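Local atomic coordinates of 6-carboxyhexanoate--coa ligase (Bacillus subtilis, PDB entry 5FLG), a protein that belongs to the 6-carboxyhexanoate--CoA ligase family and binds magnesium, pimelic acid and phosphoaminophosphonic acid-adenylate ester in one site. Residues D197-V205 against Y212-E220. Residues are numbered along the deposited sequence; the frame is centred on the assembly and turned at random.
With MG (magnesium ion), chain F; PML (pimelic acid), chain C; ANP (phosphoaminophosphonic acid-adenylate ester), chain D.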
loop_
_atom_site.group_PDB
_atom_site.type_symbol
_atom_site.label_atom_id
_atom_site.label_comp_id
_atom_site.label_asym_id
_atom_site.label_seq_id
_atom_site.Cartn_x
_atom_site.Cartn_y
_atom_site.Cartn_z
ATOM N N ASP A 197 2.108 1.409 -22.855
ATOM C CA ASP A 197 1.332 0.159 -23.126
ATOM C C ASP A 197 1.557 -0.342 -24.577
ATOM O O ASP A 197 1.468 0.436 -25.521
ATOM C CB ASP A 197 -0.157 0.411 -22.948
ATOM C CG ASP A 197 -0.541 0.877 -21.535
ATOM O OD1 ASP A 197 0.306 0.973 -20.608
ATOM O OD2 ASP A 197 -1.724 1.248 -21.379
ATOM N N PRO A 198 1.655 -1.674 -24.777
ATOM C CA PRO A 198 1.886 -2.157 -26.137
ATOM C C PRO A 198 0.664 -2.006 -27.037
ATOM O O PRO A 198 0.774 -2.061 -28.253
ATOM C CB PRO A 198 2.258 -3.636 -25.932
ATOM C CG PRO A 198 1.688 -3.994 -24.607
ATOM C CD PRO A 198 1.816 -2.745 -23.775
ATOM N N ASP A 199 -0.480 -1.718 -26.459
ATOM C CA ASP A 199 -1.727 -1.847 -27.206
ATOM C C ASP A 199 -2.445 -0.507 -27.237
ATOM O O ASP A 199 -3.636 -0.455 -27.534
ATOM C CB ASP A 199 -2.621 -2.902 -26.571
ATOM C CG ASP A 199 -2.775 -2.697 -25.066
ATOM O OD1 ASP A 199 -1.983 -1.930 -24.430
ATOM O OD2 ASP A 199 -3.731 -3.269 -24.525
ATOM N N TYR A 200 -1.692 0.584 -27.075
ATOM C CA TYR A 200 -2.290 1.920 -27.190
ATOM C C TYR A 200 -1.300 2.949 -27.710
ATOM O O TYR A 200 -0.251 3.190 -27.084
ATOM C CB TYR A 200 -2.818 2.345 -25.837
ATOM C CG TYR A 200 -3.805 3.465 -25.916
ATOM C CD1 TYR A 200 -5.131 3.227 -26.273
ATOM C CD2 TYR A 200 -3.395 4.792 -25.727
ATOM C CE1 TYR A 200 -6.051 4.260 -26.341
ATOM C CE2 TYR A 200 -4.286 5.840 -25.878
ATOM C CZ TYR A 200 -5.605 5.579 -26.182
ATOM O OH TYR A 200 -6.501 6.615 -26.225
ATOM N N ILE A 201 -1.566 3.453 -28.916
ATOM C CA ILE A 201 -0.578 4.242 -29.653
ATOM C C ILE A 201 -0.895 5.734 -29.740
ATOM O O ILE A 201 -0.108 6.518 -30.281
ATOM C CB ILE A 201 -0.378 3.688 -31.061
ATOM C CG1 ILE A 201 -1.656 3.841 -31.885
ATOM C CG2 ILE A 201 0.021 2.227 -30.993
ATOM C CD1 ILE A 201 -1.431 3.638 -33.368
ATOM N N THR A 202 -2.054 6.121 -29.222
ATOM C CA THR A 202 -2.398 7.543 -29.104
ATOM C C THR A 202 -1.663 8.217 -27.982
ATOM O O THR A 202 -1.379 7.597 -26.951
ATOM C CB THR A 202 -3.881 7.740 -28.885
ATOM O OG1 THR A 202 -4.588 7.146 -29.972
ATOM C CG2 THR A 202 -4.232 9.202 -28.806
ATOM N N GLY A 203 -1.159 9.422 -28.272
ATOM C CA GLY A 203 -0.533 10.248 -27.251
ATOM C C GLY A 203 -1.016 11.675 -27.379
ATOM O O GLY A 203 -2.069 11.926 -27.967
ATOM N N TYR A 204 -0.254 12.633 -26.827
ATOM C CA TYR A 204 -0.682 14.004 -26.868
ATOM C C TYR A 204 0.454 14.963 -26.520
ATOM O O TYR A 204 1.522 14.561 -26.079
ATOM C CB TYR A 204 -1.849 14.273 -25.906
ATOM C CG TYR A 204 -1.502 14.198 -24.406
ATOM C CD1 TYR A 204 -0.992 15.292 -23.735
ATOM C CD2 TYR A 204 -1.705 13.023 -23.678
ATOM C CE1 TYR A 204 -0.687 15.236 -22.415
ATOM C CE2 TYR A 204 -1.497 12.993 -22.318
ATOM C CZ TYR A 204 -0.900 14.091 -21.710
ATOM O OH TYR A 204 -0.658 14.103 -20.357
ATOM N N VAL A 205 0.231 16.203 -26.912
ATOM C CA VAL A 205 1.011 17.345 -26.418
ATOM C C VAL A 205 -0.016 18.295 -25.819
ATOM O O VAL A 205 -1.146 18.394 -26.310
ATOM C CB VAL A 205 1.720 18.046 -27.592
ATOM C CG1 VAL A 205 2.308 19.384 -27.150
ATOM C CG2 VAL A 205 2.841 17.173 -28.096
ATOM N N TYR A 212 -5.196 20.505 -25.027
ATOM C CA TYR A 212 -4.848 19.062 -25.063
ATOM C C TYR A 212 -4.995 18.545 -26.479
ATOM O O TYR A 212 -6.115 18.360 -26.984
ATOM C CB TYR A 212 -5.774 18.296 -24.137
ATOM C CG TYR A 212 -5.500 16.787 -23.974
ATOM C CD1 TYR A 212 -4.595 16.344 -23.026
ATOM C CD2 TYR A 212 -6.368 15.860 -24.507
ATOM C CE1 TYR A 212 -4.454 15.011 -22.725
ATOM C CE2 TYR A 212 -6.214 14.490 -24.258
ATOM C CZ TYR A 212 -5.254 14.077 -23.364
ATOM O OH TYR A 212 -5.033 12.759 -23.116
ATOM N N GLN A 213 -3.858 18.378 -27.147
ATOM C CA GLN A 213 -3.819 18.063 -28.556
ATOM C C GLN A 213 -3.514 16.590 -28.697
ATOM O O GLN A 213 -2.373 16.187 -28.550
ATOM C CB GLN A 213 -2.746 18.894 -29.256
ATOM C CG GLN A 213 -3.060 20.383 -29.318
ATOM C CD GLN A 213 -4.043 20.732 -30.419
ATOM O OE1 GLN A 213 -4.145 20.042 -31.441
ATOM N NE2 GLN A 213 -4.798 21.794 -30.206
ATOM N N ARG A 214 -4.559 15.766 -28.868
ATOM C CA ARG A 214 -4.351 14.342 -29.022
ATOM C C ARG A 214 -3.758 14.060 -30.387
ATOM O O ARG A 214 -4.193 14.616 -31.372
ATOM C CB ARG A 214 -5.701 13.602 -28.900
ATOM C CG ARG A 214 -6.435 13.931 -27.640
ATOM C CD ARG A 214 -7.790 13.259 -27.568
ATOM N NE ARG A 214 -7.652 11.825 -27.442
ATOM C CZ ARG A 214 -8.259 10.942 -28.224
ATOM N NH1 ARG A 214 -8.996 11.344 -29.238
ATOM N NH2 ARG A 214 -8.103 9.646 -28.000
ATOM N N ILE A 215 -2.863 13.085 -30.453
ATOM C CA ILE A 215 -2.273 12.671 -31.683
ATOM C C ILE A 215 -2.426 11.143 -31.817
ATOM O O ILE A 215 -1.918 10.378 -30.995
ATOM C CB ILE A 215 -0.790 13.065 -31.702
ATOM C CG1 ILE A 215 -0.651 14.593 -31.534
ATOM C CG2 ILE A 215 -0.154 12.596 -32.987
ATOM C CD1 ILE A 215 0.772 15.093 -31.390
ATOM N N THR A 216 -3.160 10.696 -32.833
ATOM C CA THR A 216 -3.730 9.342 -32.781
ATOM C C THR A 216 -2.729 8.206 -33.031
ATOM O O THR A 216 -2.971 7.081 -32.624
ATOM C CB THR A 216 -4.897 9.162 -33.750
ATOM O OG1 THR A 216 -4.462 9.411 -35.099
ATOM C CG2 THR A 216 -6.032 10.057 -33.368
ATOM N N ALA A 217 -1.569 8.518 -33.574
ATOM C CA ALA A 217 -0.493 7.554 -33.619
ATOM C C ALA A 217 0.810 8.230 -33.238
ATOM O O ALA A 217 1.271 9.131 -33.948
ATOM C CB ALA A 217 -0.378 6.963 -35.021
ATOM N N MET A 218 1.484 7.692 -32.219
ATOM C CA MET A 218 2.743 8.304 -31.731
ATOM C C MET A 218 3.864 7.267 -31.640
ATOM O O MET A 218 5.018 7.590 -31.323
ATOM C CB MET A 218 2.522 8.947 -30.360
ATOM C CG MET A 218 1.712 10.229 -30.396
ATOM S SD MET A 218 2.682 11.607 -31.052
ATOM C CE MET A 218 3.529 12.178 -29.590
ATOM N N LYS A 219 3.495 6.004 -31.840
ATOM C CA LYS A 219 4.463 4.902 -31.857
ATOM C C LYS A 219 3.779 3.687 -32.492
ATOM O O LYS A 219 2.593 3.747 -32.778
ATOM C CB LYS A 219 4.848 4.535 -30.441
ATOM C CG LYS A 219 3.671 4.037 -29.616
ATOM C CD LYS A 219 4.157 3.243 -28.416
ATOM C CE LYS A 219 3.005 2.715 -27.591
ATOM N NZ LYS A 219 3.532 1.924 -26.446
ATOM N N GLU A 220 4.484 2.561 -32.573
ATOM C CA GLU A 220 3.938 1.358 -33.206
ATOM C C GLU A 220 3.278 0.470 -32.165
ATOM O O GLU A 220 3.746 0.370 -31.037
ATOM C CB GLU A 220 5.034 0.559 -33.922
ATOM C CG GLU A 220 5.717 1.291 -35.067
ATOM C CD GLU A 220 4.848 1.475 -36.306
ATOM O OE1 GLU A 220 3.690 1.015 -36.336
ATOM O OE2 GLU A 220 5.316 2.129 -37.260
HETATM MG MG MG F . 1.045 2.415 -19.070
HETATM C C1 PML C . -5.578 9.953 -24.974
HETATM O O11 PML C . -5.996 11.153 -25.063
HETATM O O12 PML C . -6.200 9.001 -25.564
HETATM C C2 PML C . -4.123 9.767 -24.504
HETATM C C3 PML C . -3.879 8.835 -23.328
HETATM C C4 PML C . -2.518 8.116 -23.382
HETATM C C5 PML C . -1.691 8.218 -22.115
HETATM C C6 PML C . -1.137 6.889 -21.607
HETATM C C7 PML C . -2.247 5.884 -21.290
HETATM O O71 PML C . -3.115 6.186 -20.438
HETATM O O72 PML C . -2.197 4.736 -21.799
HETATM P PG ANP D . -1.182 2.520 -16.433
HETATM O O1G ANP D . -1.701 1.392 -15.585
HETATM O O2G ANP D . -0.884 2.088 -17.843
HETATM O O3G ANP D . -1.986 3.780 -16.407
HETATM P PB ANP D . 1.010 4.439 -15.851
HETATM O O1B ANP D . -0.017 5.428 -15.427
HETATM O O2B ANP D . 2.327 4.280 -15.186
HETATM N N3B ANP D . 0.327 2.858 -15.705
HETATM P PA ANP D . 0.428 5.446 -18.483
HETATM O O1A ANP D . 0.396 4.799 -19.790
HETATM O O2A ANP D . -0.804 5.969 -17.802
HETATM O O3A ANP D . 1.298 4.586 -17.437
HETATM O "O5'" ANP D . 1.468 6.711 -18.692
HETATM C "C5'" ANP D . 2.524 6.623 -19.606
HETATM C "C4'" ANP D . 3.804 7.156 -18.958
HETATM O "O4'" ANP D . 3.564 8.491 -18.493
HETATM C "C3'" ANP D . 4.217 6.336 -17.746
HETATM O "O3'" ANP D . 5.135 5.308 -18.098
HETATM C "C2'" ANP D . 4.913 7.350 -16.885
HETATM O "O2'" ANP D . 6.237 7.541 -17.385
HETATM C "C1'" ANP D . 4.107 8.585 -17.170
HETATM N N9 ANP D . 3.074 8.723 -16.137
HETATM C C8 ANP D . 1.910 7.996 -15.993
HETATM N N7 ANP D . 1.183 8.483 -14.960
HETATM C C5 ANP D . 1.912 9.504 -14.413
HETATM C C6 ANP D . 1.783 10.434 -13.279
HETATM N N6 ANP D . 0.734 10.398 -12.451
HETATM N N1 ANP D . 2.753 11.352 -13.075
HETATM C C2 ANP D . 3.837 11.399 -13.859
HETATM N N3 ANP D . 4.016 10.643 -14.955
HETATM C C4 ANP D . 3.148 9.631 -15.190
HETATM O O HOH W 1 2.326 1.386 -17.175
#
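Tyr204 and Tyr212 meet on the ligand-facing side of an antiparallel beta hairpin, strands 203-207 and 211-215 of a mixed sheet, where CE1 of Tyr212 sits over the centre of the Tyr204 ring. The two planes are inclined at 37°, and the side chains cross at about a right angle. Tyr212 extends its ring away from its own N (chi1 -176°), which carries OH to O11 of pimelic acid, 2.7 Å away. The same carboxylate takes two nearly straight bonds from Arg214, NE to O11 at 3.0 Å and NH2 to O12 at 3.2 Å. These three bonds hold one end of the ligand; Tyr200 OH, from the 197-205 side, adds a fourth in a very short contact with O12, which would limit the rotation of the carboxylate. Toward the other end of the ligand, Asp197 OD1 binds magnesium at 2.2 Å beside Asp196, and its OD2 forms a salt bridge with Arg171. Behind this first shell, Gly203 pairs with Ile215 and Val205 with Gln213, each through two backbone bonds. Beyond the paired strands, Thr202 OG1 donates to Thr216 O, and Ile201 O accepts Met218 N at 2.8 Å; Ile201 also packs CD1 against Ala217 CB. The type I turn from Asp197 to Tyr200 is tied down by Lys219, whose extended chain carries NZ to Ser195 O and Thr223 O as well; NZ approaches Asp197 O at 2.7 Å from above the carbonyl plane.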